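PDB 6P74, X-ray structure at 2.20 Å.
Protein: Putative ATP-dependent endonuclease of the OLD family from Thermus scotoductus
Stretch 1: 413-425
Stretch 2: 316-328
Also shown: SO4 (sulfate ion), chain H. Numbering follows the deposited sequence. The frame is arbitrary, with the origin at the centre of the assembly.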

ATOM      1  N   GLU A 413     -39.745   5.634  11.168  1.00 55.63           N
ATOM      2  CA  GLU A 413     -39.514   4.348  11.823  1.00 64.99           C
ATOM      3  C   GLU A 413     -38.395   3.569  11.152  1.00 63.57           C
ATOM      4  O   GLU A 413     -37.500   3.038  11.819  1.00 60.58           O
ATOM      5  CB  GLU A 413     -40.768   3.489  11.784  1.00 67.48           C
ATOM      6  CG  GLU A 413     -41.847   3.842  12.703  1.00 76.88           C
ATOM      7  CD  GLU A 413     -42.740   2.651  12.891  1.00 82.30           C
ATOM      8  OE1 GLU A 413     -42.283   1.676  13.528  1.00 79.83           O
ATOM      9  OE2 GLU A 413     -43.867   2.660  12.353  1.00 88.25           O
ATOM     10  N   LEU A 414     -38.447   3.468   9.822  1.00 60.71           N
ATOM     11  CA  LEU A 414     -37.461   2.659   9.121  1.00 63.84           C
ATOM     12  C   LEU A 414     -36.061   3.205   9.351  1.00 61.90           C
ATOM     13  O   LEU A 414     -35.162   2.470   9.763  1.00 65.50           O
ATOM     14  CB  LEU A 414     -37.793   2.596   7.631  1.00 63.20           C
ATOM     15  CG  LEU A 414     -36.904   1.734   6.737  1.00 67.01           C
ATOM     16  CD1 LEU A 414     -36.711   0.341   7.350  1.00 63.62           C
ATOM     17  CD2 LEU A 414     -37.579   1.603   5.397  1.00 65.50           C
ATOM     18  N   ILE A 415     -35.869   4.508   9.127  1.00 62.10           N
ATOM     19  CA  ILE A 415     -34.534   5.090   9.225  1.00 59.86           C
ATOM     20  C   ILE A 415     -34.056   5.079  10.667  1.00 61.91           C
ATOM     21  O   ILE A 415     -32.863   4.890  10.936  1.00 67.39           O
ATOM     22  CB  ILE A 415     -34.508   6.524   8.649  1.00 60.40           C
ATOM     23  CG1 ILE A 415     -35.008   6.559   7.212  1.00 60.56           C
ATOM     24  CG2 ILE A 415     -33.099   7.110   8.735  1.00 51.64           C
ATOM     25  CD1 ILE A 415     -34.327   5.585   6.322  1.00 64.82           C
ATOM     26  N   VAL A 416     -34.967   5.328  11.619  1.00 60.35           N
ATOM     27  CA  VAL A 416     -34.618   5.199  13.032  1.00 58.21           C
ATOM     28  C   VAL A 416     -34.075   3.799  13.327  1.00 63.17           C
ATOM     29  O   VAL A 416     -33.037   3.642  13.980  1.00 67.21           O
ATOM     30  CB  VAL A 416     -35.826   5.528  13.921  1.00 57.88           C
ATOM     31  CG1 VAL A 416     -35.659   4.862  15.294  1.00 57.77           C
ATOM     32  CG2 VAL A 416     -35.946   7.023  14.093  1.00 59.78           C
ATOM     33  N   GLY A 417     -34.766   2.762  12.841  1.00 56.76           N
ATOM     34  CA  GLY A 417     -34.333   1.395  13.119  1.00 62.45           C
ATOM     35  C   GLY A 417     -32.953   1.087  12.563  1.00 64.58           C
ATOM     36  O   GLY A 417     -32.149   0.414  13.206  1.00 75.86           O
ATOM     37  N   VAL A 418     -32.649   1.610  11.380  1.00 61.82           N
ATOM     38  CA  VAL A 418     -31.314   1.459  10.815  1.00 63.37           C
ATOM     39  C   VAL A 418     -30.297   2.256  11.625  1.00 66.34           C
ATOM     40  O   VAL A 418     -29.252   1.727  12.021  1.00 64.88           O
ATOM     41  CB  VAL A 418     -31.321   1.872   9.331  1.00 64.85           C
ATOM     42  CG1 VAL A 418     -29.915   1.934   8.793  1.00 66.30           C
ATOM     43  CG2 VAL A 418     -32.155   0.884   8.535  1.00 70.06           C
ATOM     44  N   CYS A 419     -30.590   3.534  11.906  1.00 62.47           N
ATOM     45  CA  CYS A 419     -29.670   4.329  12.723  1.00 63.52           C
ATOM     46  C   CYS A 419     -29.436   3.691  14.090  1.00 62.41           C
ATOM     47  O   CYS A 419     -28.300   3.641  14.581  1.00 57.43           O
ATOM     48  CB  CYS A 419     -30.199   5.753  12.913  1.00 58.48           C
ATOM     49  SG  CYS A 419     -30.196   6.740  11.439  1.00 64.33           S
ATOM     50  N   LYS A 420     -30.501   3.222  14.737  1.00 61.41           N
ATOM     51  CA  LYS A 420     -30.320   2.546  16.011  1.00 65.74           C
ATOM     52  C   LYS A 420     -29.415   1.326  15.851  1.00 77.80           C
ATOM     53  O   LYS A 420     -28.427   1.171  16.581  1.00 80.29           O
ATOM     54  CB  LYS A 420     -31.678   2.167  16.608  1.00 70.04           C
ATOM     55  CG  LYS A 420     -31.959   2.899  17.924  1.00 81.40           C
ATOM     56  CD  LYS A 420     -33.286   2.543  18.562  1.00 89.74           C
ATOM     57  CE  LYS A 420     -33.715   1.099  18.320  1.00 87.58           C
ATOM     58  NZ  LYS A 420     -35.085   0.803  18.876  1.00 78.83           N
ATOM     59  N   ALA A 421     -29.698   0.478  14.856  1.00 75.90           N
ATOM     60  CA  ALA A 421     -28.873  -0.716  14.648  1.00 69.05           C
ATOM     61  C   ALA A 421     -27.435  -0.371  14.262  1.00 70.05           C
ATOM     62  O   ALA A 421     -26.521  -1.176  14.479  1.00 75.85           O
ATOM     63  CB  ALA A 421     -29.499  -1.617  13.572  1.00 61.87           C
ATOM     64  N   LEU A 422     -27.202   0.805  13.694  1.00 69.95           N
ATOM     65  CA  LEU A 422     -25.866   1.147  13.221  1.00 64.76           C
ATOM     66  C   LEU A 422     -25.125   2.077  14.151  1.00 66.11           C
ATOM     67  O   LEU A 422     -23.982   2.429  13.852  1.00 65.27           O
ATOM     68  CB  LEU A 422     -25.914   1.776  11.823  1.00 60.00           C
ATOM     69  CG  LEU A 422     -26.309   0.795  10.711  1.00 65.45           C
ATOM     70  CD1 LEU A 422     -26.163   1.420   9.306  1.00 66.20           C
ATOM     71  CD2 LEU A 422     -25.548  -0.510  10.826  1.00 70.32           C
ATOM     72  N   ASP A 423     -25.757   2.511  15.243  1.00 74.55           N
ATOM     73  CA  ASP A 423     -25.175   3.484  16.165  1.00 77.79           C
ATOM     74  C   ASP A 423     -24.857   4.819  15.486  1.00 71.29           C
ATOM     75  O   ASP A 423     -23.845   5.463  15.773  1.00 72.85           O
ATOM     76  CB  ASP A 423     -23.942   2.908  16.855  1.00 94.29           C
ATOM     77  CG  ASP A 423     -24.309   2.013  18.016  1.00111.73           C
ATOM     78  OD1 ASP A 423     -24.888   2.548  18.995  1.00114.31           O
ATOM     79  OD2 ASP A 423     -24.060   0.780  17.926  1.00119.07           O
ATOM     80  N   ILE A 424     -25.747   5.277  14.615  1.00 68.95           N
ATOM     81  CA  ILE A 424     -25.685   6.636  14.082  1.00 67.86           C
ATOM     82  C   ILE A 424     -26.503   7.527  15.014  1.00 67.92           C
ATOM     83  O   ILE A 424     -27.671   7.211  15.276  1.00 63.10           O
ATOM     84  CB  ILE A 424     -26.217   6.695  12.647  1.00 66.97           C
ATOM     85  CG1 ILE A 424     -25.474   5.686  11.776  1.00 70.60           C
ATOM     86  CG2 ILE A 424     -26.059   8.076  12.075  1.00 63.30           C
ATOM     87  CD1 ILE A 424     -26.276   5.221  10.572  1.00 67.34           C
ATOM     88  N   PRO A 425     -25.930   8.592  15.568  1.00 69.20           N
ATOM     89  CA  PRO A 425     -26.731   9.505  16.389  1.00 67.79           C
ATOM     90  C   PRO A 425     -27.749  10.223  15.524  1.00 68.33           C
ATOM     91  O   PRO A 425     -27.474  10.558  14.369  1.00 65.58           O
ATOM     92  CB  PRO A 425     -25.697  10.484  16.966  1.00 62.96           C
ATOM     93  CG  PRO A 425     -24.385   9.845  16.726  1.00 70.08           C
ATOM     94  CD  PRO A 425     -24.531   9.023  15.490  1.00 70.01           C
TER
HETATM   95  S   SO4 H 607     -14.547   8.184  13.116  1.00198.05           S
HETATM   96  O1  SO4 H 607     -15.449   8.508  14.218  1.00197.65           O
HETATM   97  O2  SO4 H 607     -15.298   7.434  12.121  1.00201.81           O
HETATM   98  O3  SO4 H 607     -14.012   9.401  12.509  1.00195.21           O
HETATM   99  O4  SO4 H 607     -13.449   7.361  13.611  1.00200.25           O
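Stretch 2, residues 316-328: DVNRFEALRLVRK

Stretch 2 runs along one side of the helix of stretch 1 in the same general sense: two successive type I turns, D316 to R319 and F320 to L323, lead into a strand, 323-328, whose N-to-C direction makes an angle of 46° with that of helix 413-422 (signed crossing angle -46°). The two axes come within 10.0 Å, a spacing that apolar side chains fill.

The first turn is closed by R319 N to D316 O at 3.0 Å and braced by D316, whose OD1 accepts from N318 N (2.9 Å) and N318 ND2 (2.7 Å). An aspartate that opens a turn can thus satisfy the amide two residues on. V317 points toward the helix, and its CG2 lies 3.6 Å from I415 CD1 and 3.7 Å from V418 CG2; a compact, branched side chain suits so close an approach. N318 starts away from the helix, yet its OD1 comes to 4.1 Å from L414 CD2.

At F320 the backbone passes near the helix, with F320 CA 6.9 Å from V418 CA, and F320 CB packs 4.0 Å from V418 CG2. The second turn closes with L323 N to F320 O at 3.2 Å.

In the strand, side chains alternate. L323 points toward the helix, its CD1 4.1 Å from L422 CD1 and 4.3 Å from V418 CG1, whereas R324 points away and bonds through NH1 to E321 O (2.7 Å) and L323 O (2.9 Å). L325 returns to the helix: its CD2 lies 3.9 Å from L422 CB and 3.7 Å from I424 CG1. R327, long enough to reach the Schellman motif where the helix finishes, sends NH2 to L422 O (2.6 Å) and D423 O (3.0 Å), both weak hydrogen bonds by their angles. K328 lies beyond the contact; its N donates to sulfate O4 at 3.2 Å.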

ATOM      1  N   ASP A 316     -27.701   1.161   0.197  1.00 80.54           N
ATOM      2  CA  ASP A 316     -29.147   1.355   0.173  1.00 82.69           C
ATOM      3  C   ASP A 316     -29.732   1.070   1.549  1.00 77.87           C
ATOM      4  O   ASP A 316     -29.581  -0.044   2.065  1.00 78.32           O
ATOM      5  CB  ASP A 316     -29.778   0.432  -0.864  1.00 82.92           C
ATOM      6  CG  ASP A 316     -31.129   0.909  -1.315  1.00 97.72           C
ATOM      7  OD1 ASP A 316     -32.025   1.112  -0.452  1.00100.03           O
ATOM      8  OD2 ASP A 316     -31.281   1.099  -2.545  1.00107.12           O
ATOM      9  N   VAL A 317     -30.431   2.055   2.130  1.00 69.03           N
ATOM     10  CA  VAL A 317     -31.014   1.823   3.448  1.00 76.02           C
ATOM     11  C   VAL A 317     -32.098   0.747   3.390  1.00 84.62           C
ATOM     12  O   VAL A 317     -32.345   0.059   4.385  1.00 93.79           O
ATOM     13  CB  VAL A 317     -31.559   3.127   4.062  1.00 81.66           C
ATOM     14  CG1 VAL A 317     -32.634   3.625   3.218  1.00 80.16           C
ATOM     15  CG2 VAL A 317     -32.136   2.877   5.412  1.00 92.54           C
ATOM     16  N   ASN A 318     -32.764   0.576   2.251  1.00 82.90           N
ATOM     17  CA  ASN A 318     -33.797  -0.450   2.179  1.00 84.79           C
ATOM     18  C   ASN A 318     -33.195  -1.841   2.169  1.00 86.91           C
ATOM     19  O   ASN A 318     -33.895  -2.817   2.439  1.00 93.17           O
ATOM     20  CB  ASN A 318     -34.676  -0.232   0.947  1.00 94.03           C
ATOM     21  CG  ASN A 318     -35.213   1.195   0.871  1.00113.80           C
ATOM     22  OD1 ASN A 318     -36.249   1.525   1.470  1.00114.53           O
ATOM     23  ND2 ASN A 318     -34.489   2.061   0.155  1.00120.17           N
ATOM     24  N   ARG A 319     -31.910  -1.951   1.896  1.00 64.74           N
ATOM     25  CA  ARG A 319     -31.232  -3.234   1.962  1.00 69.76           C
ATOM     26  C   ARG A 319     -30.380  -2.951   3.203  1.00 64.99           C
ATOM     27  O   ARG A 319     -29.306  -2.347   3.118  1.00 67.57           O
ATOM     28  CB  ARG A 319     -30.414  -3.423   0.680  1.00 74.43           C
ATOM     29  CG  ARG A 319     -30.126  -4.843   0.296  1.00 84.11           C
ATOM     30  CD  ARG A 319     -29.466  -4.875  -1.077  1.00 94.73           C
ATOM     31  NE  ARG A 319     -30.421  -4.933  -2.186  1.00 92.98           N
ATOM     32  CZ  ARG A 319     -30.712  -6.056  -2.843  1.00 90.41           C
ATOM     33  NH1 ARG A 319     -30.115  -7.200  -2.506  1.00 82.69           N
ATOM     34  NH2 ARG A 319     -31.583  -6.035  -3.844  1.00 94.82           N
ATOM     35  N   PHE A 320     -30.864  -3.372   4.372  1.00 70.64           N
ATOM     36  CA  PHE A 320     -30.229  -2.956   5.619  1.00 72.12           C
ATOM     37  C   PHE A 320     -29.435  -4.202   6.005  1.00 66.96           C
ATOM     38  O   PHE A 320     -28.436  -4.076   6.722  1.00 61.97           O
ATOM     39  CB  PHE A 320     -31.150  -2.521   6.770  1.00 62.63           C
ATOM     40  CG  PHE A 320     -32.280  -3.464   7.031  1.00 65.44           C
ATOM     41  CD1 PHE A 320     -32.070  -4.649   7.718  1.00 64.33           C
ATOM     42  CD2 PHE A 320     -33.573  -3.154   6.613  1.00 64.80           C
ATOM     43  CE1 PHE A 320     -33.124  -5.529   7.965  1.00 68.67           C
ATOM     44  CE2 PHE A 320     -34.637  -4.025   6.850  1.00 59.09           C
ATOM     45  CZ  PHE A 320     -34.414  -5.211   7.529  1.00 67.02           C
ATOM     46  N   GLU A 321     -29.821  -5.389   5.524  1.00 61.86           N
ATOM     47  CA  GLU A 321     -29.034  -6.574   5.845  1.00 70.88           C
ATOM     48  C   GLU A 321     -27.614  -6.460   5.308  1.00 65.36           C
ATOM     49  O   GLU A 321     -26.686  -7.026   5.895  1.00 60.74           O
ATOM     50  CB  GLU A 321     -29.696  -7.847   5.291  1.00 76.92           C
ATOM     51  CG  GLU A 321     -31.104  -8.119   5.834  1.00 78.49           C
ATOM     52  CD  GLU A 321     -32.190  -7.389   5.052  1.00 81.68           C
ATOM     53  OE1 GLU A 321     -31.869  -6.439   4.299  1.00 81.88           O
ATOM     54  OE2 GLU A 321     -33.372  -7.770   5.187  1.00 80.82           O
ATOM     55  N   ALA A 322     -27.426  -5.744   4.195  1.00 63.69           N
ATOM     56  CA  ALA A 322     -26.103  -5.648   3.577  1.00 69.94           C
ATOM     57  C   ALA A 322     -25.144  -4.748   4.351  1.00 71.29           C
ATOM     58  O   ALA A 322     -23.924  -4.890   4.203  1.00 70.67           O
ATOM     59  CB  ALA A 322     -26.225  -5.130   2.151  1.00 66.96           C
ATOM     60  N   LEU A 323     -25.667  -3.870   5.203  1.00 66.52           N
ATOM     61  CA  LEU A 323     -24.900  -2.759   5.736  1.00 57.59           C
ATOM     62  C   LEU A 323     -23.949  -3.185   6.836  1.00 61.81           C
ATOM     63  O   LEU A 323     -24.330  -3.912   7.764  1.00 68.95           O
ATOM     64  CB  LEU A 323     -25.847  -1.683   6.256  1.00 61.21           C
ATOM     65  CG  LEU A 323     -26.600  -0.961   5.133  1.00 60.35           C
ATOM     66  CD1 LEU A 323     -27.618   0.029   5.682  1.00 57.27           C
ATOM     67  CD2 LEU A 323     -25.618  -0.292   4.161  1.00 61.20           C
ATOM     68  N   ARG A 324     -22.706  -2.726   6.715  1.00 62.15           N
ATOM     69  CA  ARG A 324     -21.698  -2.801   7.762  1.00 63.90           C
ATOM     70  C   ARG A 324     -21.083  -1.422   7.878  1.00 64.10           C
ATOM     71  O   ARG A 324     -20.537  -0.908   6.892  1.00 64.56           O
ATOM     72  CB  ARG A 324     -20.593  -3.826   7.438  1.00 65.51           C
ATOM     73  CG  ARG A 324     -21.057  -5.178   6.938  1.00 66.49           C
ATOM     74  CD  ARG A 324     -21.710  -5.973   8.046  1.00 66.41           C
ATOM     75  NE  ARG A 324     -22.063  -7.292   7.548  1.00 73.27           N
ATOM     76  CZ  ARG A 324     -23.241  -7.597   7.021  1.00 67.68           C
ATOM     77  NH1 ARG A 324     -24.202  -6.674   6.948  1.00 55.02           N
ATOM     78  NH2 ARG A 324     -23.447  -8.824   6.572  1.00 64.64           N
ATOM     79  N   LEU A 325     -21.137  -0.831   9.068  1.00 62.87           N
ATOM     80  CA  LEU A 325     -20.588   0.508   9.290  1.00 64.72           C
ATOM     81  C   LEU A 325     -19.362   0.410  10.190  1.00 62.71           C
ATOM     82  O   LEU A 325     -19.431  -0.162  11.285  1.00 66.89           O
ATOM     83  CB  LEU A 325     -21.660   1.439   9.872  1.00 66.84           C
ATOM     84  CG  LEU A 325     -21.304   2.841  10.375  1.00 73.14           C
ATOM     85  CD1 LEU A 325     -20.600   3.663   9.335  1.00 76.48           C
ATOM     86  CD2 LEU A 325     -22.582   3.548  10.796  1.00 80.37           C
ATOM     87  N   VAL A 326     -18.238   0.947   9.718  1.00 66.86           N
ATOM     88  CA  VAL A 326     -16.925   0.753  10.335  1.00 71.23           C
ATOM     89  C   VAL A 326     -16.389   2.111  10.770  1.00 77.18           C
ATOM     90  O   VAL A 326     -16.359   3.052   9.970  1.00 77.27           O
ATOM     91  CB  VAL A 326     -15.933   0.067   9.371  1.00 72.42           C
ATOM     92  CG1 VAL A 326     -14.539  -0.101  10.021  1.00 73.79           C
ATOM     93  CG2 VAL A 326     -16.453  -1.280   8.924  1.00 69.61           C
ATOM     94  N   ARG A 327     -15.964   2.216  12.030  1.00 81.31           N
ATOM     95  CA  ARG A 327     -15.404   3.479  12.497  1.00 82.94           C
ATOM     96  C   ARG A 327     -14.634   3.261  13.791  1.00 88.49           C
ATOM     97  O   ARG A 327     -14.753   2.213  14.439  1.00 89.35           O
ATOM     98  CB  ARG A 327     -16.498   4.537  12.676  1.00 82.81           C
ATOM     99  CG  ARG A 327     -17.282   4.404  13.917  1.00 82.09           C
ATOM    100  CD  ARG A 327     -18.567   5.158  13.772  1.00 92.49           C
ATOM    101  NE  ARG A 327     -19.647   4.284  14.185  1.00101.04           N
ATOM    102  CZ  ARG A 327     -20.936   4.562  14.091  1.00 93.86           C
ATOM    103  NH1 ARG A 327     -21.354   5.722  13.588  1.00 87.48           N
ATOM    104  NH2 ARG A 327     -21.799   3.651  14.507  1.00 92.33           N
ATOM    105  N   LYS A 328     -13.808   4.255  14.137  1.00 87.44           N
ATOM    106  CA  LYS A 328     -13.002   4.213  15.349  1.00 88.94           C
ATOM    107  C   LYS A 328     -13.754   4.894  16.485  1.00 93.73           C
ATOM    108  O   LYS A 328     -14.342   5.963  16.300  1.00 94.74           O
ATOM    109  CB  LYS A 328     -11.642   4.887  15.127  1.00 90.36           C
ATOM    110  CG  LYS A 328     -10.740   4.173  14.110  1.00 83.05           C
ATOM    111  CD  LYS A 328      -9.304   4.753  14.037  1.00 84.24           C
ATOM    112  CE  LYS A 328      -8.431   3.969  13.017  1.00 80.95           C
ATOM    113  NZ  LYS A 328      -6.956   4.218  13.085  1.00 92.64           N
TER